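Local coordinates for Ice-binding protein (Flavobacteriaceae bacterium, PDB 5UYT), which probably binds ice crystals through its two tandem beta-solenoid domains and so acts as an antifreeze protein, at residues A74-L80 against G93-I97; G246-T252 against I264-D269. All coordinates share one frame. Numbering follows the deposited sequence.

Contact 1 (A74-L80 against G93-I97)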
ATOM      1  N   ALA A  74     -22.516  21.246  13.773  1.00 49.56           N
ATOM      2  CA  ALA A  74     -22.187  22.180  12.681  1.00 49.27           C
ATOM      3  C   ALA A  74     -23.398  23.003  12.234  1.00 50.76           C
ATOM      4  O   ALA A  74     -24.457  22.450  11.910  1.00 50.90           O
ATOM      5  CB  ALA A  74     -21.567  21.439  11.494  1.00 46.53           C
ATOM      6  N   ILE A  75     -23.247  24.327  12.249  1.00 52.47           N
ATOM      7  CA  ILE A  75     -24.338  25.228  11.879  1.00 53.52           C
ATOM      8  C   ILE A  75     -24.462  25.345  10.349  1.00 52.35           C
ATOM      9  O   ILE A  75     -23.548  25.854   9.681  1.00 50.92           O
ATOM     10  CB  ILE A  75     -24.213  26.618  12.562  1.00 56.32           C
ATOM     11  CG1 ILE A  75     -23.822  26.459  14.043  1.00 57.74           C
ATOM     12  CG2 ILE A  75     -25.526  27.381  12.450  1.00 58.39           C
ATOM     13  CD1 ILE A  75     -23.736  27.753  14.834  1.00 60.24           C
ATOM     14  N   PRO A  76     -25.599  24.868   9.784  1.00 52.36           N
ATOM     15  CA  PRO A  76     -25.771  24.871   8.328  1.00 50.55           C
ATOM     16  C   PRO A  76     -25.600  26.263   7.709  1.00 51.09           C
ATOM     17  O   PRO A  76     -26.033  27.266   8.297  1.00 51.96           O
ATOM     18  CB  PRO A  76     -27.212  24.369   8.137  1.00 51.68           C
ATOM     19  CG  PRO A  76     -27.530  23.631   9.396  1.00 52.73           C
ATOM     20  CD  PRO A  76     -26.821  24.406  10.470  1.00 53.94           C
ATOM     21  N   THR A  77     -24.957  26.306   6.543  1.00 49.15           N
ATOM     22  CA  THR A  77     -24.764  27.541   5.783  1.00 49.70           C
ATOM     23  C   THR A  77     -25.753  27.655   4.612  1.00 49.29           C
ATOM     24  O   THR A  77     -25.891  28.731   4.022  1.00 50.26           O
ATOM     25  CB  THR A  77     -23.317  27.648   5.244  1.00 48.34           C
ATOM     26  OG1 THR A  77     -22.994  26.472   4.492  1.00 46.23           O
ATOM     27  CG2 THR A  77     -22.315  27.802   6.391  1.00 48.93           C
ATOM     28  N   ALA A  78     -26.442  26.549   4.299  1.00 47.99           N
ATOM     29  CA  ALA A  78     -27.378  26.446   3.159  1.00 47.91           C
ATOM     30  C   ALA A  78     -28.178  25.137   3.192  1.00 47.40           C
ATOM     31  O   ALA A  78     -27.736  24.161   3.797  1.00 45.64           O
ATOM     32  CB  ALA A  78     -26.616  26.533   1.842  1.00 46.28           C
ATOM     33  N   THR A  79     -29.342  25.131   2.529  1.00 48.60           N
ATOM     34  CA  THR A  79     -30.172  23.925   2.346  1.00 49.01           C
ATOM     35  C   THR A  79     -30.098  23.454   0.896  1.00 48.49           C
ATOM     36  O   THR A  79     -30.098  24.276  -0.029  1.00 50.41           O
ATOM     37  CB  THR A  79     -31.643  24.186   2.736  1.00 51.66           C
ATOM     38  OG1 THR A  79     -31.675  24.703   4.065  1.00 52.96           O
ATOM     39  CG2 THR A  79     -32.477  22.899   2.713  1.00 51.37           C
ATOM     40  N   LEU A  80     -30.031  22.140   0.697  1.00 45.83           N
ATOM     41  CA  LEU A  80     -30.026  21.575  -0.641  1.00 44.53           C
ATOM     42  C   LEU A  80     -31.221  20.670  -0.867  1.00 45.24           C
ATOM     43  O   LEU A  80     -31.700  20.041   0.070  1.00 45.53           O
ATOM     44  CB  LEU A  80     -28.736  20.772  -0.881  1.00 41.99           C
ATOM     45  CG  LEU A  80     -27.402  21.492  -0.741  1.00 40.78           C
ATOM     46  CD1 LEU A  80     -26.265  20.503  -1.038  1.00 38.22           C
ATOM     47  CD2 LEU A  80     -27.330  22.713  -1.656  1.00 41.31           C
ATOM     48  N   GLY A  93     -19.005  24.634   2.596  1.00 35.63           N
ATOM     49  CA  GLY A  93     -20.198  24.934   3.390  1.00 37.62           C
ATOM     50  C   GLY A  93     -20.668  23.776   4.246  1.00 37.24           C
ATOM     51  O   GLY A  93     -20.127  22.658   4.150  1.00 35.31           O
ATOM     52  N   ASN A  94     -21.650  24.077   5.104  1.00 38.89           N
ATOM     53  CA  ASN A  94     -22.379  23.061   5.856  1.00 39.09           C
ATOM     54  C   ASN A  94     -23.782  22.977   5.285  1.00 39.83           C
ATOM     55  O   ASN A  94     -24.605  23.871   5.504  1.00 42.05           O
ATOM     56  CB  ASN A  94     -22.408  23.403   7.348  1.00 40.68           C
ATOM     57  CG  ASN A  94     -21.025  23.551   7.928  1.00 40.48           C
ATOM     58  OD1 ASN A  94     -20.068  22.923   7.447  1.00 38.89           O
ATOM     59  ND2 ASN A  94     -20.900  24.380   8.953  1.00 42.25           N
ATOM     60  N   TYR A  95     -24.029  21.904   4.545  1.00 38.71           N
ATOM     61  CA  TYR A  95     -25.239  21.732   3.742  1.00 39.16           C
ATOM     62  C   TYR A  95     -26.253  20.839   4.445  1.00 39.92           C
ATOM     63  O   TYR A  95     -25.957  19.699   4.778  1.00 39.08           O
ATOM     64  CB  TYR A  95     -24.862  21.177   2.349  1.00 37.42           C
ATOM     65  CG  TYR A  95     -24.020  22.179   1.563  1.00 36.99           C
ATOM     66  CD1 TYR A  95     -24.611  23.308   0.984  1.00 38.33           C
ATOM     67  CD2 TYR A  95     -22.634  22.024   1.436  1.00 35.44           C
ATOM     68  CE1 TYR A  95     -23.851  24.243   0.286  1.00 37.94           C
ATOM     69  CE2 TYR A  95     -21.876  22.948   0.743  1.00 35.23           C
ATOM     70  CZ  TYR A  95     -22.489  24.059   0.169  1.00 36.66           C
ATOM     71  OH  TYR A  95     -21.743  24.997  -0.521  1.00 36.87           O
ATOM     72  N   PHE A  96     -27.452  21.377   4.666  1.00 41.92           N
ATOM     73  CA  PHE A  96     -28.516  20.653   5.358  1.00 43.26           C
ATOM     74  C   PHE A  96     -29.521  20.105   4.345  1.00 43.52           C
ATOM     75  O   PHE A  96     -30.073  20.851   3.513  1.00 44.51           O
ATOM     76  CB  PHE A  96     -29.207  21.564   6.401  1.00 45.71           C
ATOM     77  CG  PHE A  96     -30.437  20.963   7.038  1.00 47.08           C
ATOM     78  CD1 PHE A  96     -30.333  20.136   8.151  1.00 47.28           C
ATOM     79  CD2 PHE A  96     -31.710  21.248   6.535  1.00 48.43           C
ATOM     80  CE1 PHE A  96     -31.468  19.594   8.745  1.00 48.76           C
ATOM     81  CE2 PHE A  96     -32.844  20.703   7.116  1.00 50.09           C
ATOM     82  CZ  PHE A  96     -32.725  19.876   8.227  1.00 50.24           C
ATOM     83  N   ILE A  97     -29.740  18.799   4.405  1.00 38.73           N
ATOM     84  CA  ILE A  97     -30.777  18.159   3.604  1.00 39.56           C
ATOM     85  C   ILE A  97     -31.723  17.443   4.571  1.00 40.56           C
ATOM     86  O   ILE A  97     -31.366  16.403   5.127  1.00 39.66           O
ATOM     87  CB  ILE A  97     -30.188  17.157   2.576  1.00 38.28           C
ATOM     88  CG1 ILE A  97     -29.170  17.862   1.660  1.00 37.53           C
ATOM     89  CG2 ILE A  97     -31.324  16.540   1.762  1.00 38.82           C
ATOM     90  CD1 ILE A  97     -28.474  16.968   0.662  1.00 36.21           C
TER
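This is a parallel strand pairing between neighbouring coils of the first beta-solenoid, just where the chain leaves helix 55-73. Strand 78-79 lies beside strand 93-97, which pairs in turn with strand 119-123. The regular part of the pairing is short. F96 N donates to A78 O at 2.9 Å, and L80 N donates to F96 O at 3.1 Å. A78 faces Y95 and T79 faces F96 across the two strands.

Before the strand, side chains take over part of the bonding. The amide ND2 of N94 donates to I75 O at 3.1 Å and ties down the linker from the helix. N94 O receives T77 N at 2.7 Å, while N94 N donates to T77 OG1 at 2.8 Å. T77 therefore holds both polar backbone groups of N94. G93 leaves room for this, since a side chain there would clash with T77 OG1.

Apolar contacts flank the pairing. A78 CB touches Y95 CD1 at 3.9 Å, and L80 CD1 touches Y95 CB at 3.7 Å. On the face that carries T79 and F96, P76 CB meets F96 CB at 3.9 Å. The Y95 hydroxyl is hydrogen-bonded to T91 O. Parallel in-register pairing of successive coils is the mark of a right-handed beta-helix, here at the step from the long helix back into the solenoid.

Contact 2 (G246-T252 against I264-D269)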
ATOM      1  N   GLY A 246      29.337 -11.483  -8.079  1.00 15.86           N
ATOM      2  CA  GLY A 246      30.294 -12.498  -7.624  1.00 16.64           C
ATOM      3  C   GLY A 246      29.722 -13.396  -6.542  1.00 17.39           C
ATOM      4  O   GLY A 246      28.589 -13.176  -6.080  1.00 17.13           O
ATOM      5  N   THR A 247      30.478 -14.441  -6.209  1.00 17.51           N
ATOM      6  CA  THR A 247      30.169 -15.250  -5.035  1.00 18.42           C
ATOM      7  C   THR A 247      31.364 -15.322  -4.082  1.00 19.63           C
ATOM      8  O   THR A 247      32.532 -15.301  -4.513  1.00 20.62           O
ATOM      9  CB  THR A 247      29.677 -16.665  -5.399  1.00 18.53           C
ATOM     10  OG1 THR A 247      29.403 -17.353  -4.187  1.00 19.29           O
ATOM     11  CG2 THR A 247      30.729 -17.454  -6.210  1.00 19.04           C
ATOM     12  N   ASN A 248      31.075 -15.389  -2.780  1.00 20.20           N
ATOM     13  CA  ASN A 248      32.138 -15.633  -1.799  1.00 21.69           C
ATOM     14  C   ASN A 248      32.519 -17.105  -1.598  1.00 22.41           C
ATOM     15  O   ASN A 248      33.521 -17.402  -0.932  1.00 23.39           O
ATOM     16  CB  ASN A 248      31.850 -14.993  -0.441  1.00 21.68           C
ATOM     17  CG  ASN A 248      33.138 -14.753   0.352  1.00 23.30           C
ATOM     18  OD1 ASN A 248      34.140 -14.296  -0.209  1.00 23.04           O
ATOM     19  ND2 ASN A 248      33.142 -15.127   1.635  1.00 23.93           N
ATOM     20  N   VAL A 249      31.738 -18.038  -2.133  1.00 22.17           N
ATOM     21  CA  VAL A 249      32.129 -19.462  -2.098  1.00 23.28           C
ATOM     22  C   VAL A 249      31.701 -20.112  -3.406  1.00 23.19           C
ATOM     23  O   VAL A 249      30.506 -20.198  -3.690  1.00 22.38           O
ATOM     24  CB  VAL A 249      31.506 -20.265  -0.925  1.00 24.19           C
ATOM     25  CG1 VAL A 249      32.138 -21.670  -0.857  1.00 25.46           C
ATOM     26  CG2 VAL A 249      31.677 -19.544   0.413  1.00 24.95           C
ATOM     27  N   GLY A 250      32.683 -20.595  -4.183  1.00 23.67           N
ATOM     28  CA  GLY A 250      32.398 -21.189  -5.484  1.00 23.62           C
ATOM     29  C   GLY A 250      32.935 -20.303  -6.610  1.00 23.29           C
ATOM     30  O   GLY A 250      33.893 -19.552  -6.409  1.00 24.45           O
ATOM     31  N   LEU A 251      32.370 -20.448  -7.797  1.00 22.07           N
ATOM     32  CA  LEU A 251      32.828 -19.726  -8.987  1.00 21.40           C
ATOM     33  C   LEU A 251      31.727 -18.885  -9.599  1.00 20.11           C
ATOM     34  O   LEU A 251      30.555 -19.257  -9.551  1.00 19.62           O
ATOM     35  CB  LEU A 251      33.311 -20.721 -10.040  1.00 22.12           C
ATOM     36  CG  LEU A 251      34.498 -21.562  -9.555  1.00 23.94           C
ATOM     37  CD1 LEU A 251      34.819 -22.673 -10.550  1.00 25.48           C
ATOM     38  CD2 LEU A 251      35.710 -20.669  -9.321  1.00 24.94           C
ATOM     39  N   THR A 252      32.105 -17.751 -10.189  1.00 19.19           N
ATOM     40  CA  THR A 252      31.174 -16.958 -10.984  1.00 17.77           C
ATOM     41  C   THR A 252      31.507 -17.178 -12.454  1.00 17.63           C
ATOM     42  O   THR A 252      32.655 -16.986 -12.858  1.00 17.91           O
ATOM     43  CB  THR A 252      31.296 -15.460 -10.605  1.00 17.68           C
ATOM     44  OG1 THR A 252      30.904 -15.303  -9.227  1.00 17.37           O
ATOM     45  CG2 THR A 252      30.393 -14.619 -11.502  1.00 17.28           C
ATOM     46  N   ILE A 264      33.424  -8.164 -12.476  1.00 16.19           N
ATOM     47  CA  ILE A 264      33.031  -9.573 -12.228  1.00 15.89           C
ATOM     48  C   ILE A 264      34.109 -10.180 -11.346  1.00 17.19           C
ATOM     49  O   ILE A 264      35.306 -10.159 -11.727  1.00 17.20           O
ATOM     50  CB  ILE A 264      32.972 -10.385 -13.539  1.00 16.10           C
ATOM     51  CG1 ILE A 264      31.897  -9.828 -14.489  1.00 15.61           C
ATOM     52  CG2 ILE A 264      32.778 -11.890 -13.273  1.00 16.55           C
ATOM     53  CD1 ILE A 264      32.131 -10.259 -15.953  1.00 15.58           C
ATOM     54  N   HIS A 265      33.722 -10.699 -10.180  1.00 16.65           N
ATOM     55  CA  HIS A 265      34.656 -11.382  -9.305  1.00 18.57           C
ATOM     56  C   HIS A 265      34.526 -12.855  -9.646  1.00 18.54           C
ATOM     57  O   HIS A 265      33.582 -13.519  -9.169  1.00 18.39           O
ATOM     58  CB  HIS A 265      34.327 -11.072  -7.840  1.00 18.76           C
ATOM     59  CG  HIS A 265      34.340  -9.602  -7.540  1.00 18.84           C
ATOM     60  ND1 HIS A 265      35.395  -8.984  -6.895  1.00 19.49           N
ATOM     61  CD2 HIS A 265      33.449  -8.623  -7.841  1.00 18.59           C
ATOM     62  CE1 HIS A 265      35.141  -7.687  -6.784  1.00 19.90           C
ATOM     63  NE2 HIS A 265      33.969  -7.441  -7.359  1.00 18.53           N
ATOM     64  N   SER A 266      35.430 -13.361 -10.494  1.00 18.69           N
ATOM     65  CA  SER A 266      35.287 -14.754 -11.025  1.00 19.40           C
ATOM     66  C   SER A 266      35.426 -15.814  -9.932  1.00 20.29           C
ATOM     67  O   SER A 266      34.922 -16.928 -10.050  1.00 19.50           O
ATOM     68  CB  SER A 266      36.346 -15.048 -12.099  1.00 20.70           C
ATOM     69  OG  SER A 266      36.055 -14.232 -13.222  1.00 22.28           O
ATOM     70  N   ASN A 267      36.173 -15.474  -8.889  1.00 21.63           N
ATOM     71  CA  ASN A 267      36.186 -16.321  -7.710  1.00 24.61           C
ATOM     72  C   ASN A 267      36.257 -15.443  -6.475  1.00 23.58           C
ATOM     73  O   ASN A 267      36.371 -14.223  -6.591  1.00 23.32           O
ATOM     74  CB  ASN A 267      37.356 -17.263  -7.759  1.00 29.73           C
ATOM     75  CG  ASN A 267      38.489 -16.665  -8.478  1.00 33.96           C
ATOM     76  OD1 ASN A 267      39.153 -15.772  -7.943  1.00 37.38           O
ATOM     77  ND2 ASN A 267      38.674 -17.067  -9.737  1.00 34.40           N
ATOM     78  N   PRO A 268      36.169 -16.054  -5.297  1.00 23.60           N
ATOM     79  CA  PRO A 268      36.083 -15.247  -4.077  1.00 23.30           C
ATOM     80  C   PRO A 268      37.371 -14.432  -3.878  1.00 23.83           C
ATOM     81  O   PRO A 268      38.479 -14.882  -4.250  1.00 23.33           O
ATOM     82  CB  PRO A 268      35.919 -16.295  -2.966  1.00 24.55           C
ATOM     83  CG  PRO A 268      35.331 -17.504  -3.674  1.00 23.72           C
ATOM     84  CD  PRO A 268      35.911 -17.487  -5.062  1.00 24.32           C
ATOM     85  N   ASP A 269      37.235 -13.240  -3.316  1.00 23.26           N
ATOM     86  CA  ASP A 269      38.398 -12.387  -3.101  1.00 24.39           C
ATOM     87  C   ASP A 269      38.124 -11.513  -1.882  1.00 25.05           C
ATOM     88  O   ASP A 269      37.115 -11.722  -1.169  1.00 24.52           O
ATOM     89  CB  ASP A 269      38.719 -11.580  -4.378  1.00 23.46           C
ATOM     90  CG  ASP A 269      37.544 -10.716  -4.856  1.00 22.36           C
ATOM     91  OD1 ASP A 269      36.652 -10.371  -4.058  1.00 21.63           O
ATOM     92  OD2 ASP A 269      37.499 -10.418  -6.060  1.00 21.57           O
TER
HETATM   93  O   HOH W   1      33.051 -15.402  -7.329  1.00 19.42           O
HETATM   94  O   HOH W   2      37.001 -14.694   0.242  1.00 37.30           O
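P268, T252 and S266 have the most surface buried here, and they join two turns of the second solenoid. P268 packs against the bend of 247-250. Its CG lies 3.3 Å from N248 O, and its CD lies 3.2 Å from G250 O. Its CA makes a CA-H...O contact with T247 O at 3.6 Å. The proline ring thus sits against a row of backbone carbonyls.

T252 is buried and points toward the other segment. Its N donates to S266 O at 2.9 Å in a nearly straight bond. The methyl CG2 of T252 meets I264 CG2 at 4.0 Å. S266 contributes mainly its carbonyl; its CA-to-CB bond points away from 246-252.

A water fills the gap between the turns. It accepts from T247 N at 3.0 Å and from T252 OG1 at 2.9 Å, and donates to H265 O at 2.7 Å. A second water donates to N248 OD1 at 2.9 Å and to D269 O at 3.3 Å; N248 OD1 is also hydrogen-bonded to T272 OG1.

D269 is the N-cap of helix 270-288. H265 ND1 donates to D269 OD2 at 2.7 Å, and H265 NE2 is hydrogen-bonded to D244 OD2. G246 has no side chain to collide with H265 CB. These are neighbouring coils of a right-handed beta-solenoid, bridged by water where the regular pairing gives way and the second coil leads into the capped start of the helix that runs along it.

How the contacts relate
Contacts 1 and 2 lie on opposite sides of the chain's centre. Their centres are about 72 Å apart, and their nearest atoms about 61 Å, so they do not touch. Each lies in a different ice-binding-like domain, contact 1 earlier in the chain. Both adjoin a flanking helix: contact 1 follows the C-terminal end of helix 55-73, and contact 2 precedes the N-terminal end of helix 270-288. The first relies on strand pairing, the second on a backbone hydrogen bond, packing of P268 and bridging water. A nitrate ion lies about 6 Å from the side chain of I264 in contact 2, probably from the crystallisation liquor.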